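Side-chain contacts in GH127 beta-L-arabinofuranoside (PDB 4QK0), which probably hydrolyses beta-L-arabinofuranosides, as a glycoside hydrolase of family 127 from Geobacillus stearothermophilus: residues Phe58-Gly63 and Tyr123-Pro128; Asp116-Thr121 and Gly129-Asn134; His439-Ser444 and Leu528-Pro533; Met458-Tyr463 and Thr468-Val473. All blocks are in the same frame, centred on the assembly; numbering follows the deposited sequence.

Contact 1 of 4, residues Phe58-Gly63 and Tyr123-Pro128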
loop_
_atom_site.group_PDB
_atom_site.type_symbol
_atom_site.label_atom_id
_atom_site.label_comp_id
_atom_site.label_asym_id
_atom_site.label_seq_id
_atom_site.Cartn_x
_atom_site.Cartn_y
_atom_site.Cartn_z
ATOM N N PHE A 58 18.055 -14.001 -33.046
ATOM C CA PHE A 58 18.822 -13.368 -34.142
ATOM C C PHE A 58 19.319 -14.407 -35.130
ATOM O O PHE A 58 19.324 -14.172 -36.334
ATOM C CB PHE A 58 20.023 -12.588 -33.631
ATOM C CG PHE A 58 19.664 -11.285 -33.001
ATOM C CD1 PHE A 58 19.301 -10.194 -33.777
ATOM C CD2 PHE A 58 19.682 -11.150 -31.621
ATOM C CE1 PHE A 58 18.945 -8.991 -33.193
ATOM C CE2 PHE A 58 19.348 -9.954 -31.035
ATOM C CZ PHE A 58 18.958 -8.881 -31.806
ATOM N N ARG A 59 19.696 -15.579 -34.620
ATOM C CA ARG A 59 19.994 -16.687 -35.492
ATOM C C ARG A 59 18.845 -16.999 -36.412
ATOM O O ARG A 59 19.040 -17.165 -37.630
ATOM C CB ARG A 59 20.305 -17.931 -34.692
ATOM C CG ARG A 59 21.710 -17.946 -34.200
ATOM C CD ARG A 59 22.219 -19.359 -34.033
ATOM N NE ARG A 59 23.397 -19.228 -33.233
ATOM C CZ ARG A 59 23.407 -19.233 -31.905
ATOM N NH1 ARG A 59 22.291 -19.445 -31.206
ATOM N NH2 ARG A 59 24.558 -19.041 -31.288
ATOM N N ILE A 60 17.652 -17.159 -35.835
ATOM C CA ILE A 60 16.499 -17.499 -36.645
ATOM C C ILE A 60 16.304 -16.407 -37.662
ATOM O O ILE A 60 16.100 -16.650 -38.853
ATOM C CB ILE A 60 15.264 -17.704 -35.768
ATOM C CG1 ILE A 60 15.494 -18.919 -34.831
ATOM C CG2 ILE A 60 14.036 -17.917 -36.625
ATOM C CD1 ILE A 60 14.473 -19.049 -33.708
ATOM N N ALA A 61 16.397 -15.174 -37.205
ATOM C CA ALA A 61 16.139 -14.044 -38.096
ATOM C C ALA A 61 17.166 -13.979 -39.222
ATOM O O ALA A 61 16.869 -13.468 -40.263
ATOM C CB ALA A 61 16.125 -12.729 -37.300
ATOM N N ALA A 62 18.387 -14.433 -38.972
ATOM C CA ALA A 62 19.433 -14.402 -39.997
ATOM C C ALA A 62 19.304 -15.600 -40.905
ATOM O O ALA A 62 20.078 -15.764 -41.817
ATOM C CB ALA A 62 20.790 -14.416 -39.358
ATOM N N GLY A 63 18.305 -16.438 -40.663
ATOM C CA GLY A 63 18.132 -17.664 -41.453
ATOM C C GLY A 63 19.164 -18.743 -41.164
ATOM O O GLY A 63 19.443 -19.555 -42.022
ATOM N N TYR A 123 9.542 -8.736 -35.186
ATOM C CA TYR A 123 8.857 -8.407 -36.470
ATOM C C TYR A 123 9.503 -8.989 -37.720
ATOM O O TYR A 123 9.081 -8.715 -38.802
ATOM C CB TYR A 123 8.749 -6.907 -36.613
ATOM C CG TYR A 123 7.670 -6.334 -35.744
ATOM C CD1 TYR A 123 6.335 -6.575 -36.022
ATOM C CD2 TYR A 123 7.990 -5.591 -34.618
ATOM C CE1 TYR A 123 5.338 -6.036 -35.222
ATOM C CE2 TYR A 123 7.026 -5.049 -33.825
ATOM C CZ TYR A 123 5.713 -5.295 -34.109
ATOM O OH TYR A 123 4.766 -4.721 -33.311
ATOM N N THR A 124 10.571 -9.726 -37.563
ATOM C CA THR A 124 11.118 -10.507 -38.669
ATOM C C THR A 124 10.624 -11.941 -38.607
ATOM O O THR A 124 10.253 -12.471 -39.612
ATOM C CB THR A 124 12.643 -10.527 -38.651
ATOM O OG1 THR A 124 13.133 -9.170 -38.778
ATOM C CG2 THR A 124 13.168 -11.394 -39.782
ATOM N N ILE A 125 10.506 -12.510 -37.416
ATOM C CA ILE A 125 10.118 -13.913 -37.264
ATOM C C ILE A 125 8.651 -14.103 -36.908
ATOM O O ILE A 125 7.924 -14.826 -37.571
ATOM C CB ILE A 125 10.870 -14.519 -36.109
ATOM C CG1 ILE A 125 12.343 -14.580 -36.415
ATOM C CG2 ILE A 125 10.304 -15.881 -35.779
ATOM C CD1 ILE A 125 13.153 -14.737 -35.159
ATOM N N LYS A 126 8.204 -13.425 -35.871
ATOM C CA LYS A 126 6.855 -13.656 -35.372
ATOM C C LYS A 126 5.732 -12.901 -36.067
ATOM O O LYS A 126 4.673 -13.473 -36.238
ATOM C CB LYS A 126 6.772 -13.354 -33.901
ATOM C CG LYS A 126 5.416 -13.751 -33.312
ATOM C CD LYS A 126 5.578 -14.166 -31.879
ATOM C CE LYS A 126 4.240 -14.364 -31.225
ATOM N NZ LYS A 126 4.517 -14.532 -29.774
ATOM N N GLU A 127 5.927 -11.622 -36.401
ATOM C CA GLU A 127 4.891 -10.863 -37.084
ATOM C C GLU A 127 5.484 -10.154 -38.247
ATOM O O GLU A 127 5.431 -8.944 -38.304
ATOM C CB GLU A 127 4.243 -9.856 -36.152
ATOM C CG GLU A 127 3.769 -10.496 -34.883
ATOM C CD GLU A 127 2.288 -10.789 -34.898
ATOM O OE1 GLU A 127 1.978 -11.971 -34.629
ATOM O OE2 GLU A 127 1.444 -9.916 -35.235
ATOM N N PRO A 128 6.075 -10.919 -39.177
ATOM C CA PRO A 128 6.568 -10.319 -40.403
ATOM C C PRO A 128 5.543 -9.380 -40.987
ATOM O O PRO A 128 4.334 -9.658 -40.934
ATOM C CB PRO A 128 6.747 -11.514 -41.369
ATOM C CG PRO A 128 6.729 -12.735 -40.513
ATOM C CD PRO A 128 6.027 -12.390 -39.239
#

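Contact 2 of 4, residues Asp116-Thr121 and Gly129-Asn134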
loop_
_atom_site.group_PDB
_atom_site.type_symbol
_atom_site.label_atom_id
_atom_site.label_comp_id
_atom_site.label_asym_id
_atom_site.label_seq_id
_atom_site.Cartn_x
_atom_site.Cartn_y
_atom_site.Cartn_z
ATOM N N ASP A 116 16.602 -3.064 -45.944
ATOM C CA ASP A 116 16.317 -1.628 -45.808
ATOM C C ASP A 116 16.898 -1.033 -44.527
ATOM O O ASP A 116 16.787 0.154 -44.335
ATOM C CB ASP A 116 14.813 -1.334 -45.919
ATOM C CG ASP A 116 13.986 -2.001 -44.818
ATOM O OD1 ASP A 116 14.581 -2.512 -43.861
ATOM O OD2 ASP A 116 12.738 -1.987 -44.940
ATOM N N GLY A 117 17.582 -1.838 -43.711
ATOM C CA GLY A 117 18.156 -1.357 -42.459
ATOM C C GLY A 117 17.423 -1.779 -41.152
ATOM O O GLY A 117 18.034 -1.827 -40.103
ATOM N N TYR A 118 16.178 -2.201 -41.255
ATOM C CA TYR A 118 15.409 -2.720 -40.111
ATOM C C TYR A 118 16.044 -3.953 -39.474
ATOM O O TYR A 118 16.397 -4.907 -40.163
ATOM C CB TYR A 118 14.009 -3.053 -40.576
ATOM C CG TYR A 118 13.041 -3.336 -39.474
ATOM C CD1 TYR A 118 12.507 -2.295 -38.708
ATOM C CD2 TYR A 118 12.533 -4.625 -39.283
ATOM C CE1 TYR A 118 11.558 -2.541 -37.711
ATOM C CE2 TYR A 118 11.591 -4.888 -38.300
ATOM C CZ TYR A 118 11.106 -3.845 -37.501
ATOM O OH TYR A 118 10.202 -4.085 -36.502
ATOM N N LEU A 119 16.205 -3.892 -38.152
ATOM C CA LEU A 119 16.762 -4.987 -37.357
ATOM C C LEU A 119 15.875 -5.236 -36.111
ATOM O O LEU A 119 15.957 -4.503 -35.074
ATOM C CB LEU A 119 18.131 -4.613 -36.867
ATOM C CG LEU A 119 19.201 -5.685 -36.659
ATOM C CD1 LEU A 119 20.143 -5.252 -35.573
ATOM C CD2 LEU A 119 18.696 -7.072 -36.394
ATOM N N ASN A 120 15.032 -6.251 -36.204
ATOM C CA ASN A 120 14.106 -6.556 -35.097
ATOM C C ASN A 120 13.639 -7.982 -35.248
ATOM O O ASN A 120 12.980 -8.310 -36.241
ATOM C CB ASN A 120 12.923 -5.599 -35.105
ATOM C CG ASN A 120 11.999 -5.800 -33.913
ATOM O OD1 ASN A 120 11.238 -6.757 -33.852
ATOM N ND2 ASN A 120 12.067 -4.888 -32.962
ATOM N N THR A 121 13.987 -8.823 -34.278
ATOM C CA THR A 121 13.681 -10.244 -34.400
ATOM C C THR A 121 12.202 -10.542 -34.331
ATOM O O THR A 121 11.678 -11.312 -35.146
ATOM C CB THR A 121 14.439 -11.083 -33.382
ATOM O OG1 THR A 121 14.086 -10.656 -32.066
ATOM C CG2 THR A 121 15.925 -10.936 -33.589
ATOM N N GLY A 129 6.019 -8.273 -41.526
ATOM C CA GLY A 129 5.142 -7.287 -42.162
ATOM C C GLY A 129 4.327 -6.390 -41.239
ATOM O O GLY A 129 3.760 -5.402 -41.694
ATOM N N LYS A 130 4.309 -6.669 -39.935
ATOM C CA LYS A 130 3.489 -5.877 -38.983
ATOM C C LYS A 130 4.275 -4.769 -38.271
ATOM O O LYS A 130 3.769 -4.170 -37.315
ATOM C CB LYS A 130 2.862 -6.811 -37.940
ATOM C CG LYS A 130 1.501 -7.378 -38.308
ATOM C CD LYS A 130 1.284 -7.470 -39.802
ATOM C CE LYS A 130 -0.019 -8.171 -40.166
ATOM N NZ LYS A 130 0.123 -9.651 -40.120
ATOM N N ARG A 131 5.475 -4.456 -38.772
ATOM C CA ARG A 131 6.314 -3.465 -38.176
ATOM C C ARG A 131 5.688 -2.075 -38.129
ATOM O O ARG A 131 4.821 -1.700 -38.923
ATOM C CB ARG A 131 7.695 -3.424 -38.805
ATOM C CG ARG A 131 7.759 -2.972 -40.264
ATOM C CD ARG A 131 9.148 -3.217 -40.820
ATOM N NE ARG A 131 9.220 -2.798 -42.207
ATOM C CZ ARG A 131 10.319 -2.759 -42.976
ATOM N NH1 ARG A 131 11.512 -3.083 -42.526
ATOM N NH2 ARG A 131 10.198 -2.324 -44.236
ATOM N N TRP A 132 6.065 -1.364 -37.086
ATOM C CA TRP A 132 5.600 -0.004 -36.876
ATOM C C TRP A 132 4.095 0.175 -36.659
ATOM O O TRP A 132 3.586 1.260 -36.856
ATOM C CB TRP A 132 6.018 0.883 -38.067
ATOM C CG TRP A 132 7.480 0.820 -38.534
ATOM C CD1 TRP A 132 7.910 0.716 -39.826
ATOM C CD2 TRP A 132 8.662 0.936 -37.722
ATOM N NE1 TRP A 132 9.309 0.758 -39.877
ATOM C CE2 TRP A 132 9.785 0.907 -38.598
ATOM C CE3 TRP A 132 8.890 1.062 -36.347
ATOM C CZ2 TRP A 132 11.098 1.007 -38.129
ATOM C CZ3 TRP A 132 10.206 1.151 -35.878
ATOM C CH2 TRP A 132 11.296 1.107 -36.769
HETATM N N MSE A 133 3.383 -0.851 -36.255
HETATM C CA MSE A 133 1.943 -0.722 -36.023
HETATM C C MSE A 133 1.592 -0.607 -34.541
HETATM O O MSE A 133 0.461 -0.321 -34.187
HETATM C CB MSE A 133 1.187 -1.894 -36.672
HETATM C CG MSE A 133 1.333 -1.936 -38.202
HETATM SE SE MSE A 133 0.546 -0.393 -39.159
HETATM C CE MSE A 133 2.077 0.541 -39.948
ATOM N N ASN A 134 2.557 -0.842 -33.652
ATOM C CA ASN A 134 2.346 -0.695 -32.213
ATOM C C ASN A 134 3.580 -0.185 -31.497
ATOM O O ASN A 134 4.269 -0.882 -30.739
ATOM C CB ASN A 134 1.841 -1.992 -31.552
ATOM C CG ASN A 134 1.290 -1.731 -30.150
ATOM O OD1 ASN A 134 1.556 -0.691 -29.530
ATOM N ND2 ASN A 134 0.515 -2.674 -29.650
#

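Contact 3 of 4, residues His439-Ser444 and Leu528-Pro533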
loop_
_atom_site.group_PDB
_atom_site.type_symbol
_atom_site.label_atom_id
_atom_site.label_comp_id
_atom_site.label_asym_id
_atom_site.label_seq_id
_atom_site.Cartn_x
_atom_site.Cartn_y
_atom_site.Cartn_z
ATOM N N HIS A 439 34.026 15.887 -10.943
ATOM C CA HIS A 439 32.686 15.663 -10.389
ATOM C C HIS A 439 32.702 14.699 -9.200
ATOM O O HIS A 439 32.082 14.972 -8.173
ATOM C CB HIS A 439 31.770 15.027 -11.399
ATOM C CG HIS A 439 31.540 15.848 -12.601
ATOM N ND1 HIS A 439 31.405 17.218 -12.551
ATOM C CD2 HIS A 439 31.423 15.495 -13.898
ATOM C CE1 HIS A 439 31.216 17.671 -13.770
ATOM N NE2 HIS A 439 31.205 16.643 -14.604
ATOM N N LEU A 440 33.423 13.585 -9.349
ATOM C CA LEU A 440 33.460 12.515 -8.324
ATOM C C LEU A 440 34.864 12.334 -7.761
ATOM O O LEU A 440 35.895 12.587 -8.449
ATOM C CB LEU A 440 33.018 11.210 -8.946
ATOM C CG LEU A 440 31.636 11.204 -9.656
ATOM C CD1 LEU A 440 31.314 9.874 -10.282
ATOM C CD2 LEU A 440 30.540 11.560 -8.706
ATOM N N TYR A 441 34.897 11.999 -6.481
ATOM C CA TYR A 441 36.130 11.825 -5.773
ATOM C C TYR A 441 36.407 10.309 -5.656
ATOM O O TYR A 441 35.843 9.600 -4.864
ATOM C CB TYR A 441 36.100 12.561 -4.446
ATOM C CG TYR A 441 36.050 14.041 -4.708
ATOM C CD1 TYR A 441 37.126 14.690 -5.272
ATOM C CD2 TYR A 441 34.906 14.780 -4.470
ATOM C CE1 TYR A 441 37.072 16.047 -5.573
ATOM C CE2 TYR A 441 34.839 16.138 -4.782
ATOM C CZ TYR A 441 35.956 16.765 -5.315
ATOM O OH TYR A 441 35.904 18.087 -5.650
ATOM N N VAL A 442 37.248 9.862 -6.563
ATOM C CA VAL A 442 37.475 8.465 -6.855
ATOM C C VAL A 442 38.939 8.384 -7.220
ATOM O O VAL A 442 39.381 9.123 -8.101
ATOM C CB VAL A 442 36.690 8.001 -8.096
ATOM C CG1 VAL A 442 37.015 6.548 -8.397
ATOM C CG2 VAL A 442 35.196 8.159 -7.892
ATOM N N GLY A 443 39.665 7.520 -6.530
ATOM C CA GLY A 443 41.053 7.222 -6.843
ATOM C C GLY A 443 41.169 6.887 -8.324
ATOM O O GLY A 443 40.544 5.960 -8.798
ATOM N N SER A 444 41.920 7.697 -9.063
ATOM C CA SER A 444 41.966 7.598 -10.523
ATOM C C SER A 444 42.990 8.544 -11.137
ATOM O O SER A 444 43.528 9.424 -10.465
ATOM C CB SER A 444 40.629 7.986 -11.099
ATOM O OG SER A 444 40.292 9.313 -10.703
ATOM N N LEU A 528 42.384 18.471 -0.837
ATOM C CA LEU A 528 41.006 18.777 -0.463
ATOM C C LEU A 528 40.670 18.036 0.792
ATOM O O LEU A 528 41.004 16.868 0.923
ATOM C CB LEU A 528 40.054 18.331 -1.529
ATOM C CG LEU A 528 40.274 18.813 -2.956
ATOM C CD1 LEU A 528 39.254 18.203 -3.894
ATOM C CD2 LEU A 528 40.113 20.299 -2.979
ATOM N N TYR A 529 40.008 18.725 1.718
ATOM C CA TYR A 529 39.550 18.108 2.956
ATOM C C TYR A 529 38.064 18.421 3.145
ATOM O O TYR A 529 37.670 19.593 3.253
ATOM C CB TYR A 529 40.349 18.595 4.158
ATOM C CG TYR A 529 39.718 18.160 5.474
ATOM C CD1 TYR A 529 39.499 16.804 5.741
ATOM C CD2 TYR A 529 39.319 19.106 6.442
ATOM C CE1 TYR A 529 38.915 16.408 6.934
ATOM C CE2 TYR A 529 38.734 18.713 7.633
ATOM C CZ TYR A 529 38.534 17.364 7.869
ATOM O OH TYR A 529 37.935 16.960 9.033
ATOM N N PHE A 530 37.254 17.358 3.082
ATOM C CA PHE A 530 35.821 17.437 3.267
ATOM C C PHE A 530 35.516 16.732 4.590
ATOM O O PHE A 530 35.513 15.507 4.638
ATOM C CB PHE A 530 35.086 16.723 2.135
ATOM C CG PHE A 530 35.391 17.271 0.758
ATOM C CD1 PHE A 530 35.168 18.625 0.450
ATOM C CD2 PHE A 530 35.822 16.439 -0.252
ATOM C CE1 PHE A 530 35.423 19.131 -0.814
ATOM C CE2 PHE A 530 36.087 16.946 -1.522
ATOM C CZ PHE A 530 35.882 18.302 -1.804
ATOM N N PRO A 531 35.251 17.488 5.649
ATOM C CA PRO A 531 34.800 16.813 6.883
ATOM C C PRO A 531 33.566 15.892 6.701
ATOM O O PRO A 531 32.608 16.273 6.016
ATOM C CB PRO A 531 34.467 17.967 7.824
ATOM C CG PRO A 531 34.996 19.214 7.193
ATOM C CD PRO A 531 35.114 18.952 5.721
HETATM N N MSE A 532 33.638 14.677 7.256
HETATM C CA MSE A 532 32.553 13.663 7.189
HETATM C C MSE A 532 32.026 13.324 8.596
HETATM O O MSE A 532 32.200 12.206 9.068
HETATM C CB MSE A 532 33.058 12.353 6.530
HETATM C CG MSE A 532 33.243 12.497 5.055
HETATM SE SE MSE A 532 33.463 10.739 4.298
HETATM C CE MSE A 532 33.591 11.263 2.433
ATOM N N PRO A 533 31.379 14.279 9.272
ATOM C CA PRO A 533 30.683 13.926 10.490
ATOM C C PRO A 533 29.456 13.069 10.234
ATOM O O PRO A 533 28.946 13.025 9.095
ATOM C CB PRO A 533 30.186 15.283 11.008
ATOM C CG PRO A 533 29.991 16.107 9.789
ATOM C CD PRO A 533 31.124 15.673 8.872
#

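Contact 4 of 4, residues Met458-Tyr463 and Thr468-Val473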
loop_
_atom_site.group_PDB
_atom_site.type_symbol
_atom_site.label_atom_id
_atom_site.label_comp_id
_atom_site.label_asym_id
_atom_site.label_seq_id
_atom_site.Cartn_x
_atom_site.Cartn_y
_atom_site.Cartn_z
HETATM N N MSE A 458 46.057 13.127 -11.272
HETATM C CA MSE A 458 45.959 11.941 -10.433
HETATM C C MSE A 458 45.140 12.323 -9.223
HETATM O O MSE A 458 45.384 13.385 -8.628
HETATM C CB MSE A 458 47.356 11.602 -9.951
HETATM C CG MSE A 458 47.791 10.164 -10.138
HETATM SE SE MSE A 458 49.723 10.008 -10.044
HETATM C CE MSE A 458 50.270 11.445 -11.291
ATOM N N GLN A 459 44.172 11.473 -8.854
ATOM C CA GLN A 459 43.439 11.586 -7.562
ATOM C C GLN A 459 43.810 10.441 -6.656
ATOM O O GLN A 459 43.643 9.293 -7.059
ATOM C CB GLN A 459 41.953 11.404 -7.763
ATOM C CG GLN A 459 41.154 12.625 -7.972
ATOM C CD GLN A 459 39.675 12.383 -7.810
ATOM O OE1 GLN A 459 39.178 12.222 -6.694
ATOM N NE2 GLN A 459 38.975 12.362 -8.907
ATOM N N GLU A 460 44.228 10.731 -5.433
ATOM C CA GLU A 460 44.427 9.692 -4.411
ATOM C C GLU A 460 43.502 10.017 -3.247
ATOM O O GLU A 460 43.516 11.129 -2.739
ATOM C CB GLU A 460 45.874 9.646 -3.909
ATOM C CG GLU A 460 46.892 9.413 -5.032
ATOM C CD GLU A 460 48.352 9.428 -4.551
ATOM O OE1 GLU A 460 48.888 10.505 -4.183
ATOM O OE2 GLU A 460 48.965 8.345 -4.558
ATOM N N THR A 461 42.708 9.055 -2.835
ATOM C CA THR A 461 41.696 9.308 -1.798
ATOM C C THR A 461 41.090 7.987 -1.361
ATOM O O THR A 461 41.014 7.057 -2.179
ATOM C CB THR A 461 40.555 10.215 -2.316
ATOM O OG1 THR A 461 39.665 10.536 -1.234
ATOM C CG2 THR A 461 39.827 9.578 -3.460
ATOM N N ASN A 462 40.703 7.908 -0.092
ATOM C CA ASN A 462 39.922 6.750 0.415
ATOM C C ASN A 462 38.411 7.028 0.441
ATOM O O ASN A 462 37.662 6.278 1.043
ATOM C CB ASN A 462 40.351 6.334 1.827
ATOM C CG ASN A 462 41.821 5.943 1.913
ATOM O OD1 ASN A 462 42.500 6.314 2.873
ATOM N ND2 ASN A 462 42.328 5.232 0.903
ATOM N N TYR A 463 37.981 8.101 -0.226
ATOM C CA TYR A 463 36.580 8.368 -0.452
ATOM C C TYR A 463 35.962 7.107 -1.025
ATOM O O TYR A 463 36.564 6.450 -1.884
ATOM C CB TYR A 463 36.477 9.492 -1.425
ATOM C CG TYR A 463 35.200 10.342 -1.469
ATOM C CD1 TYR A 463 34.109 9.966 -2.234
ATOM C CD2 TYR A 463 35.192 11.617 -0.912
ATOM C CE1 TYR A 463 33.020 10.793 -2.343
ATOM C CE2 TYR A 463 34.109 12.444 -1.048
ATOM C CZ TYR A 463 33.037 12.039 -1.753
ATOM O OH TYR A 463 31.948 12.883 -1.854
ATOM N N THR A 468 39.480 13.216 2.631
ATOM C CA THR A 468 40.756 13.791 2.196
ATOM C C THR A 468 41.075 13.302 0.783
ATOM O O THR A 468 41.072 12.091 0.481
ATOM C CB THR A 468 41.889 13.446 3.168
ATOM O OG1 THR A 468 41.655 14.135 4.422
ATOM C CG2 THR A 468 43.233 13.909 2.612
ATOM N N VAL A 469 41.281 14.274 -0.103
ATOM C CA VAL A 469 41.620 14.002 -1.496
ATOM C C VAL A 469 42.899 14.729 -1.897
ATOM O O VAL A 469 43.059 15.939 -1.658
ATOM C CB VAL A 469 40.513 14.468 -2.463
ATOM C CG1 VAL A 469 40.857 14.066 -3.871
ATOM C CG2 VAL A 469 39.154 13.880 -2.072
ATOM N N ARG A 470 43.804 13.983 -2.512
ATOM C CA ARG A 470 45.067 14.538 -3.004
ATOM C C ARG A 470 45.084 14.482 -4.534
ATOM O O ARG A 470 44.995 13.417 -5.121
ATOM C CB ARG A 470 46.200 13.715 -2.413
ATOM C CG ARG A 470 47.529 14.364 -2.653
ATOM C CD ARG A 470 48.739 13.406 -2.414
ATOM N NE ARG A 470 49.220 13.633 -1.062
ATOM C CZ ARG A 470 50.012 12.806 -0.379
ATOM N NH1 ARG A 470 50.459 11.662 -0.899
ATOM N NH2 ARG A 470 50.358 13.145 0.855
ATOM N N LEU A 471 45.115 15.652 -5.157
ATOM C CA LEU A 471 45.191 15.791 -6.619
ATOM C C LEU A 471 46.573 16.277 -7.023
ATOM O O LEU A 471 47.025 17.322 -6.571
ATOM C CB LEU A 471 44.220 16.845 -7.128
ATOM C CG LEU A 471 42.755 16.573 -6.992
ATOM C CD1 LEU A 471 41.974 17.830 -7.296
ATOM C CD2 LEU A 471 42.349 15.520 -7.980
ATOM N N THR A 472 47.217 15.512 -7.865
ATOM C CA THR A 472 48.488 15.884 -8.431
ATOM C C THR A 472 48.251 16.285 -9.866
ATOM O O THR A 472 47.622 15.566 -10.635
ATOM C CB THR A 472 49.502 14.742 -8.365
ATOM O OG1 THR A 472 49.593 14.306 -7.011
ATOM C CG2 THR A 472 50.876 15.246 -8.777
ATOM N N VAL A 473 48.679 17.496 -10.182
ATOM C CA VAL A 473 48.441 18.074 -11.476
ATOM C C VAL A 473 49.775 18.195 -12.176
ATOM O O VAL A 473 50.626 18.981 -11.749
ATOM C CB VAL A 473 47.771 19.470 -11.352
ATOM C CG1 VAL A 473 47.503 20.063 -12.732
ATOM C CG2 VAL A 473 46.458 19.361 -10.571
HETATM O O HOH W 1 47.740 12.617 -6.196
HETATM O O HOH W 2 41.458 9.754 1.806
#

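Contact 1 of 4, residues Phe58-Gly63 and Tyr123-Pro128
Ile60 and Ile125 meet at about a right angle, each presenting a different branch to the other. The branch used by Ile60 is the short one: its CG2 touches CD1 at the end of Ile125 at 3.6 Å and lies 3.7 Å from CG1 of the same residue. Ile125 uses its long branch instead. With CG1 anti to the carbonyl carbon (chi1 -66°), that branch reaches helix 54-61, and its terminal methyl fits against the backbone as well as the side chain. Ile125 CD1 lies 3.9 Å from Ala61 N. A second, looser touch runs alongside: the methyl CB of Ala61 faces CG2 of Thr124 at 4.1 Å. Thr124 presents its methyl here while OG1 is hydrogen-bonded to the carbonyl O of Asn120 and to Gln114.

The contact thus joins the last turn of helix 54-61 to the short helix 122-126, at the surface of the catalytic domain. The first of these helices ends in a Schellman motif, in which Gly63, with positive phi, sends its N to the O of Ile60 at 2.9 Å. Across the segments the contact is hydrocarbon packing, mainly of methyl groups, with one methyl also resting against the Ala61 amide. Such a contact depends on shape rather than direction, which implies that burial of hydrocarbon and close fit, over a modest area of 172 Å², supply its cohesion.

Contact 2 of 4, residues Asp116-Thr121 and Gly129-Asn134
Arg131 sets its CG between the backbone N and the carbonyl carbon (chi1 66°) and then runs extended to NE, while Tyr118 swings CG anti to its own N (chi1 -169°), and the two side chains slide past each other in opposite directions. CD of Arg131 sits over the centre of the Tyr118 ring in a CH-pi contact, 3.7 Å from the centroid, and the guanidinium beyond it makes an off-centre cation-pi contact. Asp116 meets that guanidinium end-on and nearly coplanar. Its OD2 takes both NH2, at 2.7 Å, and NH1, at 2.9 Å, the latter on the syn lone pair. OD1 accepts the backbone N of Tyr118 at 3.1 Å, tying the carboxylate to the residue that carries the ring. Were Asp116 an alanine, the Arg131 charge would probably lose this mate and the amide of Tyr118 its acceptor. On the Trp132 side, CE1 of Tyr118 points into the indole face, 3.6 Å from CZ2, with the planes at 76°. Glu140 accepts the Tyr118 hydroxyl, and Tyr173 pairs with the indole NE1. An Asx turn at Asp116 and a type II turn from Lys130 to Met133 thus frame an offset edge-to-face pair joining the loops that precede and follow helix 122-126.

Contact 3 of 4, residues His439-Ser444 and Leu528-Pro533
Tyr441 is overlapped on one face of its phenol ring by Phe530, whose CE2 stands 3.6 Å from CE2 of Tyr441, displaced from the ring centre. The two side chains cross at about a right angle, yet their ring planes are inclined by 53°, an oblique pairing with centroids 5.1 Å apart. Leu528, two residues before Phe530, adds a methyl to the same phenol, its CD1 reaching CE1 of Tyr441 at 3.5 Å. The same CD1 also lies 3.8 Å from the Tyr441 hydroxyl, OH. This oxygen is not stranded among the carbons, because it is hydrogen-bonded to the carbonyl O of Arg486. With a serine in place of Tyr441, a gap is likely to open against Leu528 and Phe530, and that carbonyl to lose its phenol partner. Val469, on the strand beside Leu528, touches both Leu528 and Tyr441, so the loop between strands 436-438 and 444-450 is packed onto the end of strand 524-529 within the middle domain. All three touching residues are buried, and the chemistry implies a division of labour: apolar contact fills the space across the segments, while one outward hydrogen bond satisfies the buried phenol.

Contact 4 of 4, residues Met458-Tyr463 and Thr468-Val473
Met458 and Thr472 form one hydrogen-bonded pair of an antiparallel beta hairpin, and Glu460 with Arg470 forms the next. In each pair two backbone bonds close the ring; for the second, the N of Glu460 gives to the O of Arg470 at 2.8 Å and the N of Arg470 returns to the O of Glu460 at 2.9 Å. Gln459 and Leu471 make the non-hydrogen-bonded pair between them, where CA of Leu471 directs its hydrogen at the O of Met458, 3.1 Å away.

Glu460 and Arg470 lie side by side and point the same way on the face they share with Met458 and Thr472. The carboxylate oxygen OE1 of Glu460 comes to the edge of the guanidinium, but only as a long salt bridge, 3.8 Å from NH1 of Arg470. A water lies between OE1 of Glu460, the O of Arg470 and OG1 of Thr472, within hydrogen-bonding distance of all three.

On the other face Gln459 is held from outside the hairpin: its amide group bonds Tyr429 and the backbone of Leu440 and Val442. Strand 524-529 pairs with the far edge of 468-475, and 444-450 with that of 453-461, so the hairpin is central to its sheet. Near the turn, Thr461 sets OG1 anti to its N (chi1 -174°), accepting the N of Tyr463 in an ST turn while donating to the O of Thr468 at 2.7 Å, from above the carbonyl plane.

Overall arrangement
The four contacts form two clusters on opposite sides of the chain's centre. Contacts 1 and 2, both in the catalytic domain, have centres about 10 Å apart and alternate along the chain; they meet directly, CB of Tyr123 lying 3.2 Å from OH of Tyr118. Contacts 3 and 4, in the middle domain, have centres about 8 Å apart, with contact 4 nested inside the loop that contact 3 closes. One sheet serves both, and the N of Leu528 probably bonds the O of Val469 at 2.7 Å. Between the clusters the nearest atoms are about 31 Å apart, so the two do not touch, one lying in the mainly helical catalytic part and the other in the beta-stranded middle domain.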